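Long-range contact in nucleoside-diphosphate sugar epimerase (SulA family) (Corynebacterium glutamicum, PDB 3OH8), which probably acts on nucleotide-linked sugars as an NAD(P)-dependent epimerase: residues G328-I340 with A364-T376. Sequence-based numbering, arbitrary orientation.
Sequences GKFGDGTSWFSWI and AVAPNPVSNADMT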
# COMPACT_ATOMS: atom_id res chain seq x y z
N GLY A 328 -6.42 26.76 -2.02
CA GLY A 328 -6.74 27.40 -3.29
C GLY A 328 -5.70 27.11 -4.35
O GLY A 328 -4.61 26.61 -4.07
N LYS A 329 -6.03 27.43 -5.60
CA LYS A 329 -5.17 27.14 -6.73
C LYS A 329 -3.92 28.03 -6.78
O LYS A 329 -3.97 29.21 -6.42
CB LYS A 329 -5.98 27.21 -8.02
CG LYS A 329 -5.31 27.89 -9.19
CD LYS A 329 -6.27 28.87 -9.82
CE LYS A 329 -5.94 29.11 -11.28
NZ LYS A 329 -6.89 30.07 -11.91
N PHE A 330 -2.81 27.45 -7.23
CA PHE A 330 -1.52 28.14 -7.24
C PHE A 330 -1.20 28.78 -8.59
O PHE A 330 -1.13 28.10 -9.62
CB PHE A 330 -0.41 27.17 -6.82
CG PHE A 330 0.90 27.85 -6.49
CD1 PHE A 330 1.33 27.96 -5.17
CD2 PHE A 330 1.71 28.36 -7.49
CE1 PHE A 330 2.54 28.57 -4.86
CE2 PHE A 330 2.93 28.98 -7.19
CZ PHE A 330 3.34 29.08 -5.87
N GLY A 331 -1.00 30.10 -8.59
CA GLY A 331 -0.68 30.83 -9.80
C GLY A 331 -1.63 30.52 -10.95
O GLY A 331 -2.84 30.65 -10.81
N ASP A 332 -1.05 30.09 -12.08
CA ASP A 332 -1.76 29.65 -13.29
C ASP A 332 -2.80 28.56 -13.07
O ASP A 332 -3.83 28.52 -13.75
CB ASP A 332 -0.73 29.08 -14.28
CG ASP A 332 -0.69 29.84 -15.58
OD1 ASP A 332 -1.59 30.68 -15.81
OD2 ASP A 332 0.24 29.59 -16.37
N GLY A 333 -2.50 27.64 -12.16
CA GLY A 333 -3.25 26.41 -12.04
C GLY A 333 -2.85 25.39 -13.09
O GLY A 333 -3.35 24.27 -13.09
N THR A 334 -1.93 25.76 -13.98
CA THR A 334 -1.55 24.85 -15.08
C THR A 334 -0.43 23.86 -14.74
O THR A 334 -0.08 23.03 -15.56
CB THR A 334 -1.14 25.62 -16.37
OG1 THR A 334 0.09 26.32 -16.14
CG2 THR A 334 -2.23 26.59 -16.80
N SER A 335 0.14 23.97 -13.54
CA SER A 335 1.21 23.07 -13.11
C SER A 335 0.74 21.62 -13.09
O SER A 335 -0.32 21.32 -12.54
CB SER A 335 1.71 23.46 -11.71
OG SER A 335 2.56 24.58 -11.80
N TRP A 336 1.52 20.73 -13.68
CA TRP A 336 1.14 19.32 -13.77
C TRP A 336 1.57 18.56 -12.52
O TRP A 336 2.74 18.55 -12.15
CB TRP A 336 1.75 18.65 -15.02
CG TRP A 336 1.12 19.06 -16.32
CD1 TRP A 336 1.62 19.96 -17.23
CD2 TRP A 336 -0.11 18.58 -16.88
NE1 TRP A 336 0.79 20.06 -18.31
CE2 TRP A 336 -0.29 19.23 -18.12
CE3 TRP A 336 -1.07 17.67 -16.44
CZ2 TRP A 336 -1.39 19.00 -18.93
CZ3 TRP A 336 -2.18 17.44 -17.25
CH2 TRP A 336 -2.33 18.10 -18.48
N PHE A 337 0.59 17.93 -11.88
CA PHE A 337 0.80 17.20 -10.64
C PHE A 337 0.98 15.73 -10.99
O PHE A 337 0.05 15.08 -11.46
CB PHE A 337 -0.41 17.40 -9.72
CG PHE A 337 -0.28 16.74 -8.38
CD1 PHE A 337 0.80 17.00 -7.56
CD2 PHE A 337 -1.26 15.86 -7.93
CE1 PHE A 337 0.92 16.39 -6.32
CE2 PHE A 337 -1.15 15.25 -6.70
CZ PHE A 337 -0.06 15.51 -5.89
N SER A 338 2.19 15.22 -10.80
CA SER A 338 2.53 13.84 -11.13
C SER A 338 2.36 12.96 -9.89
O SER A 338 3.17 13.00 -8.95
CB SER A 338 3.97 13.81 -11.65
OG SER A 338 4.45 12.49 -11.81
N TRP A 339 1.28 12.17 -9.88
CA TRP A 339 0.82 11.48 -8.67
C TRP A 339 0.69 9.99 -8.92
O TRP A 339 0.55 9.56 -10.06
CB TRP A 339 -0.55 12.01 -8.25
CG TRP A 339 -1.60 11.69 -9.26
CD1 TRP A 339 -1.91 12.41 -10.37
CD2 TRP A 339 -2.47 10.54 -9.27
NE1 TRP A 339 -2.92 11.78 -11.08
CE2 TRP A 339 -3.29 10.64 -10.41
CE3 TRP A 339 -2.64 9.44 -8.41
CZ2 TRP A 339 -4.26 9.68 -10.74
CZ3 TRP A 339 -3.61 8.49 -8.73
CH2 TRP A 339 -4.40 8.62 -9.88
N ILE A 340 0.71 9.21 -7.84
CA ILE A 340 0.36 7.79 -7.93
C ILE A 340 -0.28 7.34 -6.61
O ILE A 340 0.11 7.79 -5.53
CB ILE A 340 1.61 6.93 -8.26
CG1 ILE A 340 1.20 5.46 -8.46
CG2 ILE A 340 2.69 7.10 -7.16
CD1 ILE A 340 2.29 4.57 -9.05
N ALA A 364 6.95 5.49 -12.11
CA ALA A 364 5.88 4.97 -11.27
C ALA A 364 4.92 6.10 -10.97
O ALA A 364 5.02 6.76 -9.94
CB ALA A 364 6.43 4.38 -9.98
N VAL A 365 4.02 6.34 -11.92
CA VAL A 365 3.05 7.42 -11.86
C VAL A 365 1.77 6.86 -12.45
O VAL A 365 1.81 5.97 -13.30
CB VAL A 365 3.50 8.64 -12.72
CG1 VAL A 365 4.86 9.17 -12.24
CG2 VAL A 365 3.54 8.26 -14.20
N ALA A 366 0.63 7.36 -11.99
CA ALA A 366 -0.63 6.98 -12.61
C ALA A 366 -0.65 7.46 -14.06
O ALA A 366 0.02 8.43 -14.39
CB ALA A 366 -1.81 7.56 -11.82
N PRO A 367 -1.40 6.77 -14.93
CA PRO A 367 -1.54 7.14 -16.35
C PRO A 367 -2.02 8.58 -16.55
O PRO A 367 -1.76 9.15 -17.60
CB PRO A 367 -2.62 6.18 -16.86
CG PRO A 367 -2.59 5.01 -15.93
CD PRO A 367 -2.11 5.52 -14.59
N ASN A 368 -2.69 9.16 -15.55
CA ASN A 368 -3.35 10.47 -15.72
C ASN A 368 -2.90 11.58 -14.77
O ASN A 368 -3.57 11.84 -13.77
CB ASN A 368 -4.87 10.30 -15.62
CG ASN A 368 -5.45 9.45 -16.73
OD1 ASN A 368 -5.29 9.76 -17.91
ND2 ASN A 368 -6.09 8.36 -16.36
N PRO A 369 -1.78 12.25 -15.08
CA PRO A 369 -1.42 13.43 -14.28
C PRO A 369 -2.48 14.52 -14.42
O PRO A 369 -3.16 14.56 -15.45
CB PRO A 369 -0.07 13.86 -14.87
CG PRO A 369 -0.04 13.27 -16.25
CD PRO A 369 -0.84 12.00 -16.19
N VAL A 370 -2.65 15.38 -13.42
CA VAL A 370 -3.69 16.41 -13.47
C VAL A 370 -3.11 17.79 -13.20
O VAL A 370 -2.04 17.91 -12.61
CB VAL A 370 -4.82 16.14 -12.44
CG1 VAL A 370 -5.49 14.79 -12.71
CG2 VAL A 370 -4.27 16.19 -11.03
N SER A 371 -3.84 18.82 -13.62
CA SER A 371 -3.42 20.21 -13.37
C SER A 371 -3.61 20.58 -11.90
O SER A 371 -4.49 20.04 -11.22
CB SER A 371 -4.22 21.17 -14.24
OG SER A 371 -5.58 21.23 -13.81
N ASN A 372 -2.80 21.51 -11.41
CA ASN A 372 -3.00 22.05 -10.08
C ASN A 372 -4.45 22.51 -9.88
O ASN A 372 -5.05 22.28 -8.83
CB ASN A 372 -2.02 23.22 -9.83
CG ASN A 372 -2.42 24.08 -8.64
OD1 ASN A 372 -2.18 23.73 -7.48
ND2 ASN A 372 -3.04 25.23 -8.92
N ALA A 373 -5.00 23.17 -10.89
CA ALA A 373 -6.39 23.63 -10.84
C ALA A 373 -7.35 22.46 -10.62
O ALA A 373 -8.28 22.54 -9.82
CB ALA A 373 -6.75 24.39 -12.11
N ASP A 374 -7.12 21.36 -11.33
CA ASP A 374 -8.02 20.21 -11.22
C ASP A 374 -7.90 19.50 -9.87
O ASP A 374 -8.91 19.13 -9.27
CB ASP A 374 -7.82 19.25 -12.39
CG ASP A 374 -8.49 19.74 -13.66
OD1 ASP A 374 -9.45 20.54 -13.55
OD2 ASP A 374 -8.07 19.33 -14.76
N MSE A 375 -6.67 19.34 -9.39
CA MSE A 375 -6.42 18.75 -8.08
C MSE A 375 -7.14 19.55 -7.01
O MSE A 375 -7.70 18.99 -6.06
CB MSE A 375 -4.91 18.73 -7.78
CG MSE A 375 -4.56 18.30 -6.36
SE MSE A 375 -2.83 18.66 -5.94
CE MSE A 375 -2.91 20.41 -5.54
N THR A 376 -7.11 20.87 -7.17
CA THR A 376 -7.74 21.79 -6.23
C THR A 376 -9.24 21.52 -6.11
O THR A 376 -9.76 21.37 -5.01
CB THR A 376 -7.50 23.26 -6.65
OG1 THR A 376 -6.10 23.54 -6.64
CG2 THR A 376 -8.21 24.22 -5.71
O HOH W 1 0.20 10.88 -12.59
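Phe337 and Val370 form an antiparallel hydrogen-bonded pair, Phe337 N giving a 2.7 Å bond to Val370 O and Val370 N a weak one back, while Trp336 and Ser371 make the adjoining non-hydrogen-bonded pair. Past this short ladder, Ala366 N bonds to Trp339 O (2.9 Å), and a water links Trp339 N to Ala366 O. At the other end, Asn372 N and Ala373 N, in the first turn of helix 372-378, donate to Ser335 O and Gly333 O; Ser371 OG caps that helix by accepting from Asp374 N. The Phe337 ring, swung away from its own N by chi1 of -178°, offers one face to the SE of Met375, a selenomethionine, 3.9 Å from the centroid. Trp339 is gripped twice: Ala366 CB makes a CH-pi contact over its six-membered ring, 3.4 Å from the centroid, and NE1 donates to Asn368 O (2.8 Å), 20° out of the indole plane. Trp336 turns its indole edge, at CZ3, to Pro369 O. Helix 432-440 packs on Phe337, Trp339 and Val370. The backbone bonds thus fasten strand 370-371 and the start of helix 372-378 to strand 336-341 of the Rossmann-type sheet, while the NE1 bond, with the methyl on one face, helps fix the indole's rotation.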